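Local coordinates for hypothetical protein PA3499 (Pseudomonas aeruginosa, PDB 2IG8) that is of unknown function but belongs to the YjgF-like family of small alpha/beta proteins and assembles as a trimer, at residues Thr41-Ala44 with Ala45-Ala49; Asp135-Leu138 with Ala139-Asp142; Leu119-Pro122 with Glu123-Val126. All coordinates share one frame; numbering follows the deposited sequence.

Contact 1. Residues Thr41-Ala44 with Ala45-Ala49; sequences TRQA and AERGA
Ala45 hands its backbone N-H back to Thr41 O, 3.0 Å from donor to acceptor, and so continues the helical ladder that began earlier in the chain. Its CB also rests against that same carbonyl oxygen.

Glu46 makes the next rung, N to Arg42 O, and this bond is close to straight, with an N-H...O angle of 168°. With CG anti to the carbonyl carbon (chi1 -71°), the Glu46 chain starts back along the helix, and CG sits 3.2 Å from Arg42 O. Further out, the Glu46 chain crosses that of Arg42 at a slant, OE2 lying 3.7 Å from Arg42 CG. The two planar ends are nearly parallel, yet this is no ion pair within the helix: Arg42 NE stays 5.1 Å from Glu46 OE2 and instead forms a salt bridge with Glu123 in the loop beside the helix.

Arg47 N bonds to Gln43 O at 3.1 Å. The Arg47 chain then folds twice, at chi2 and chi3, and its CB and CG lie against the Gln43 carbonyl oxygen, CG being 3.2 Å from Gln43 O.

Gly48 leaves the helix with positive phi (77°), and its N-H reaches back to Ala45 O. One residue on, Ala49 N donates to Ala44 O at 2.9 Å, spanning five residues where the earlier rungs span four. Ala44 CB packs under the turning chain, next to Ala49 O. Together, the two reverse bonds and the left-handed glycine make a Schellman motif, which closes helix 40-46 at the protein surface.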
# COMPACT_ATOMS: atom_id res chain seq x y z
N THR B 41 19.83 -13.65 2.86
CA THR B 41 19.61 -13.74 4.31
C THR B 41 19.74 -15.17 4.82
O THR B 41 20.23 -15.38 5.92
CB THR B 41 18.24 -13.20 4.74
OG1 THR B 41 17.19 -13.68 3.87
CG2 THR B 41 18.24 -11.66 4.74
N ARG B 42 19.27 -16.14 4.04
CA ARG B 42 19.40 -17.55 4.46
C ARG B 42 20.84 -18.01 4.44
O ARG B 42 21.34 -18.65 5.40
CB ARG B 42 18.51 -18.47 3.60
CG ARG B 42 18.64 -19.93 4.01
CD ARG B 42 17.38 -20.73 3.73
NE ARG B 42 16.26 -20.19 4.49
CZ ARG B 42 14.97 -20.43 4.25
NH1 ARG B 42 14.60 -21.25 3.26
NH2 ARG B 42 14.04 -19.86 5.01
N GLN B 43 21.55 -17.69 3.36
CA GLN B 43 22.98 -17.97 3.27
C GLN B 43 23.76 -17.33 4.45
O GLN B 43 24.57 -18.00 5.13
CB GLN B 43 23.51 -17.48 1.90
CG GLN B 43 25.06 -17.35 1.77
CD GLN B 43 25.50 -16.55 0.50
OE1 GLN B 43 24.98 -15.46 0.18
NE2 GLN B 43 26.49 -17.08 -0.18
N ALA B 44 23.48 -16.05 4.72
CA ALA B 44 24.15 -15.29 5.76
C ALA B 44 23.91 -15.91 7.16
O ALA B 44 24.84 -16.13 7.91
CB ALA B 44 23.69 -13.81 5.74
N ALA B 45 22.66 -16.23 7.46
CA ALA B 45 22.31 -16.79 8.78
C ALA B 45 22.94 -18.17 9.01
O ALA B 45 23.52 -18.43 10.07
CB ALA B 45 20.74 -16.86 8.93
N GLU B 46 22.89 -19.02 8.00
CA GLU B 46 23.54 -20.35 8.04
C GLU B 46 25.02 -20.28 8.32
O GLU B 46 25.57 -21.10 9.07
CB GLU B 46 23.30 -21.12 6.74
CG GLU B 46 21.89 -21.56 6.61
CD GLU B 46 21.64 -22.54 5.47
OE1 GLU B 46 22.60 -22.93 4.77
OE2 GLU B 46 20.46 -22.90 5.29
N ARG B 47 25.65 -19.29 7.72
CA ARG B 47 27.05 -18.99 7.86
C ARG B 47 27.43 -18.46 9.22
O ARG B 47 28.57 -18.37 9.51
CB ARG B 47 27.47 -18.05 6.74
CG ARG B 47 27.60 -18.82 5.41
CD ARG B 47 28.99 -19.38 5.27
NE ARG B 47 29.94 -18.28 5.07
CZ ARG B 47 30.10 -17.64 3.92
NH1 ARG B 47 29.46 -18.03 2.83
NH2 ARG B 47 30.94 -16.64 3.84
N GLY B 48 26.46 -18.13 10.07
CA GLY B 48 26.73 -17.47 11.35
C GLY B 48 27.04 -15.99 11.18
O GLY B 48 27.81 -15.41 11.96
N ALA B 49 26.45 -15.38 10.17
CA ALA B 49 26.69 -13.98 9.84
C ALA B 49 25.38 -13.32 9.37
O ALA B 49 25.36 -12.65 8.34
CB ALA B 49 27.78 -13.88 8.73

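Contact 2. Residues Asp135-Leu138 with Ala139-Asp142; sequences DIDL and ANCD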
# COMPACT_ATOMS: atom_id res chain seq x y z
N ASP B 135 9.47 7.99 -16.33
CA ASP B 135 9.46 9.33 -16.92
C ASP B 135 9.65 10.46 -15.90
O ASP B 135 9.33 11.61 -16.21
CB ASP B 135 8.17 9.51 -17.73
CG ASP B 135 6.91 9.40 -16.89
OD1 ASP B 135 6.95 8.88 -15.76
OD2 ASP B 135 5.86 9.81 -17.38
N ILE B 136 10.14 10.13 -14.70
CA ILE B 136 10.46 11.13 -13.69
C ILE B 136 11.88 10.93 -13.16
O ILE B 136 12.45 9.84 -13.28
CB ILE B 136 9.47 11.09 -12.50
CG1 ILE B 136 9.67 9.82 -11.65
CG2 ILE B 136 8.03 11.18 -13.01
CD1 ILE B 136 8.85 9.78 -10.39
N ASP B 137 12.45 11.98 -12.57
CA ASP B 137 13.72 11.85 -11.83
C ASP B 137 13.67 12.75 -10.61
O ASP B 137 13.72 13.96 -10.75
CB ASP B 137 14.90 12.20 -12.72
CG ASP B 137 16.26 12.00 -12.03
OD1 ASP B 137 16.35 11.68 -10.81
OD2 ASP B 137 17.26 12.17 -12.75
N LEU B 138 13.57 12.16 -9.42
CA LEU B 138 13.40 12.95 -8.20
C LEU B 138 14.54 13.93 -7.92
O LEU B 138 14.35 14.95 -7.22
CB LEU B 138 13.19 12.06 -6.97
CG LEU B 138 11.76 11.91 -6.43
CD1 LEU B 138 10.81 11.38 -7.48
CD2 LEU B 138 11.78 11.03 -5.19
N ALA B 139 15.73 13.64 -8.43
CA ALA B 139 16.87 14.55 -8.30
C ALA B 139 16.56 15.96 -8.86
O ALA B 139 17.13 16.97 -8.42
CB ALA B 139 18.11 13.94 -8.97
N ASN B 140 15.64 16.02 -9.82
CA ASN B 140 15.19 17.31 -10.37
C ASN B 140 14.46 18.20 -9.35
O ASN B 140 14.35 19.42 -9.56
CB ASN B 140 14.30 17.09 -11.61
CG ASN B 140 15.08 16.55 -12.79
OD1 ASN B 140 16.26 16.88 -12.97
ND2 ASN B 140 14.43 15.73 -13.61
N CYS B 141 13.97 17.62 -8.26
CA CYS B 141 13.30 18.39 -7.21
C CYS B 141 14.25 19.10 -6.28
O CYS B 141 13.83 19.99 -5.53
CB CYS B 141 12.43 17.49 -6.34
SG CYS B 141 11.14 16.70 -7.23
N ASP B 142 15.53 18.72 -6.29
CA ASP B 142 16.45 19.17 -5.26
C ASP B 142 16.50 20.71 -5.29
O ASP B 142 16.61 21.28 -6.36
CB ASP B 142 17.86 18.59 -5.46
CG ASP B 142 17.90 17.07 -5.27
OD1 ASP B 142 16.86 16.44 -4.96
OD2 ASP B 142 18.99 16.48 -5.48
O HOH W 1 11.18 14.60 -13.18
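Asp137 and Ala139 meet through the carboxylate: OD1 takes the backbone N-H of Ala139 at 3.1 Å, the ring closure of an Asx turn. The side chain gets there because CG stands anti to the backbone N (chi1 -176°), which swings the carboxylate forward over the start of the following turn. The donor approaches well above the carboxylate plane, and Ala139 CB also touches OD1.

The Asp137 carbonyl O takes the N-H that follows, that of Asn140 N, at 3.0 Å. One step later, Leu138 O accepts from Cys141 N at 2.9 Å, again with the donor above the carbonyl plane, here by 54°. The Asp142 N to Ala139 O bond repeats this three-residue spacing, so residues 138-141 wind as a 3-10 turn. Cys141 CB and SG both lie beside Leu138 O, while the Asn140 side chain bends back over Asp137, ND2 coming 3.7 Å from Asp137 CB. A water accepts the N-H of Asp137 at 3.0 Å and makes a weak bond with Asn140 ND2.

Farther out, the Asp142 carboxylate ties the end of the turn to Thr107 OG1 and Gly106 N of the same chain. Leu138 packs on Leu24 and Cys141 on Val4 of a neighbouring subunit, so this face of the turn takes part in the trimer interface.

Chemically, Asp137 serves as acceptor twice over, by side chain and by main chain, for two successive N-H groups at the start of the turn, and the Ala139 N-H at OD1 would be expected to favour the charged carboxylate.

Contact 3. Residues Leu119-Pro122 with Glu123-Val126; sequences LVFP and ELLV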
# COMPACT_ATOMS: atom_id res chain seq x y z
N LEU B 119 7.03 -11.81 8.16
CA LEU B 119 7.36 -11.81 6.73
C LEU B 119 7.53 -13.24 6.25
O LEU B 119 7.59 -14.17 7.06
CB LEU B 119 8.64 -10.99 6.48
CG LEU B 119 8.55 -9.52 6.90
CD1 LEU B 119 9.92 -8.84 6.74
CD2 LEU B 119 7.47 -8.75 6.11
N VAL B 120 7.60 -13.42 4.94
CA VAL B 120 7.54 -14.75 4.35
C VAL B 120 8.67 -15.73 4.67
O VAL B 120 8.46 -16.91 4.50
CB VAL B 120 7.30 -14.72 2.82
CG1 VAL B 120 5.89 -14.15 2.50
CG2 VAL B 120 8.40 -13.98 2.10
N PHE B 121 9.84 -15.27 5.09
CA PHE B 121 10.90 -16.15 5.60
C PHE B 121 11.35 -15.67 6.96
O PHE B 121 11.36 -14.44 7.24
CB PHE B 121 12.06 -16.24 4.61
CG PHE B 121 11.65 -16.77 3.28
CD1 PHE B 121 11.40 -18.11 3.11
CD2 PHE B 121 11.49 -15.92 2.19
CE1 PHE B 121 11.01 -18.61 1.89
CE2 PHE B 121 11.09 -16.41 0.97
CZ PHE B 121 10.86 -17.75 0.82
N PRO B 122 11.70 -16.62 7.84
CA PRO B 122 11.98 -16.28 9.22
C PRO B 122 13.23 -15.42 9.41
O PRO B 122 13.31 -14.70 10.40
CB PRO B 122 12.10 -17.65 9.90
CG PRO B 122 12.47 -18.58 8.82
CD PRO B 122 11.81 -18.06 7.59
N GLU B 123 14.16 -15.44 8.46
CA GLU B 123 15.39 -14.64 8.57
C GLU B 123 15.18 -13.15 8.24
O GLU B 123 16.06 -12.32 8.52
CB GLU B 123 16.49 -15.19 7.66
CG GLU B 123 16.86 -16.63 7.94
CD GLU B 123 16.05 -17.66 7.15
OE1 GLU B 123 14.96 -17.35 6.62
OE2 GLU B 123 16.55 -18.80 7.06
N LEU B 124 14.03 -12.83 7.64
CA LEU B 124 13.75 -11.47 7.16
C LEU B 124 13.43 -10.48 8.29
O LEU B 124 12.69 -10.80 9.24
CB LEU B 124 12.60 -11.48 6.15
CG LEU B 124 12.78 -12.32 4.87
CD1 LEU B 124 11.54 -12.15 3.95
CD2 LEU B 124 14.09 -11.97 4.15
N LEU B 125 14.00 -9.29 8.16
CA LEU B 125 13.71 -8.15 9.03
C LEU B 125 12.94 -7.03 8.29
O LEU B 125 12.41 -6.14 8.94
CB LEU B 125 15.02 -7.54 9.56
CG LEU B 125 15.82 -8.39 10.53
CD1 LEU B 125 17.23 -7.75 10.80
CD2 LEU B 125 15.00 -8.61 11.79
N VAL B 126 12.92 -7.08 6.95
CA VAL B 126 12.32 -6.00 6.16
C VAL B 126 11.86 -6.48 4.78
O VAL B 126 12.45 -7.38 4.16
CB VAL B 126 13.28 -4.76 6.06
CG1 VAL B 126 14.58 -5.12 5.28
CG2 VAL B 126 12.59 -3.54 5.40
O HOH W 2 10.92 -12.72 9.39
O HOH W 3 14.25 -12.19 11.51
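Leu124 lies folded against the residues that precede it, and its side chain can be traced from the backbone outward. CB lies off the end of the Phe121 carbonyl, 3.4 Å from Phe121 O, and also meets the methyl CD1 of Leu119 at 3.8 Å. CG is anti to the carbonyl carbon (chi1 -60°), which carries the branch back along the chain to Phe121 CB, so that the Phe121 and Leu124 side chains run side by side. At the tip, CD1 reaches the edge of the Phe121 ring near CD2, and also touches Val120 CG2 at 4.1 Å. The other methyl, CD2, packs on Thr41 of helix 40-46.

Beneath the side chain, Leu124 N donates to Phe121 O at 3.1 Å, closing a type I beta turn. Pro122 and Glu123 occupy its corners. The Glu123 chain bends at chi2 and lays OE1 along the proline ring, 3.4 Å from Pro122 CD, while OE2 forms a salt bridge with Arg42 NE, which holds the carboxylate there. A water bridges the outer carbonyls, donating to both Pro122 O and Leu124 O.

Elsewhere, Phe121 stacks on His38 and makes a cation-pi contact with Lys91 of a neighbouring subunit. The Leu119, Val120, Phe121 and Leu124 side chains meet apolarly, while the turn bond, water and the Gln56 side chain hold the backbone. Leu119 CD1 covers Val126 N at 3.5 Å, an amide buried with no partner in the model, probably at some energetic cost.

Overall arrangement
Contacts 1 and 3 are neighbours on the same side of the chain's centre, their centres about 13 Å apart. The salt bridge from Arg42 NE to Glu123 OE2, at 2.9 Å, joins them, and the Arg42 guanidinium also packs against Phe121 and Pro122, so the surface helix 40-46 is clasped to the loop that leads into strand 126-133. Contact 2 lies beyond the far end of that strand, on the opposite side of the chain's centre, about 37 Å from contact 1 and 32 Å from contact 3, centre to centre. Contacts 2 and 3 both face neighbouring subunits, but different ones, whereas residues 41-49 touch no other chain of the trimer.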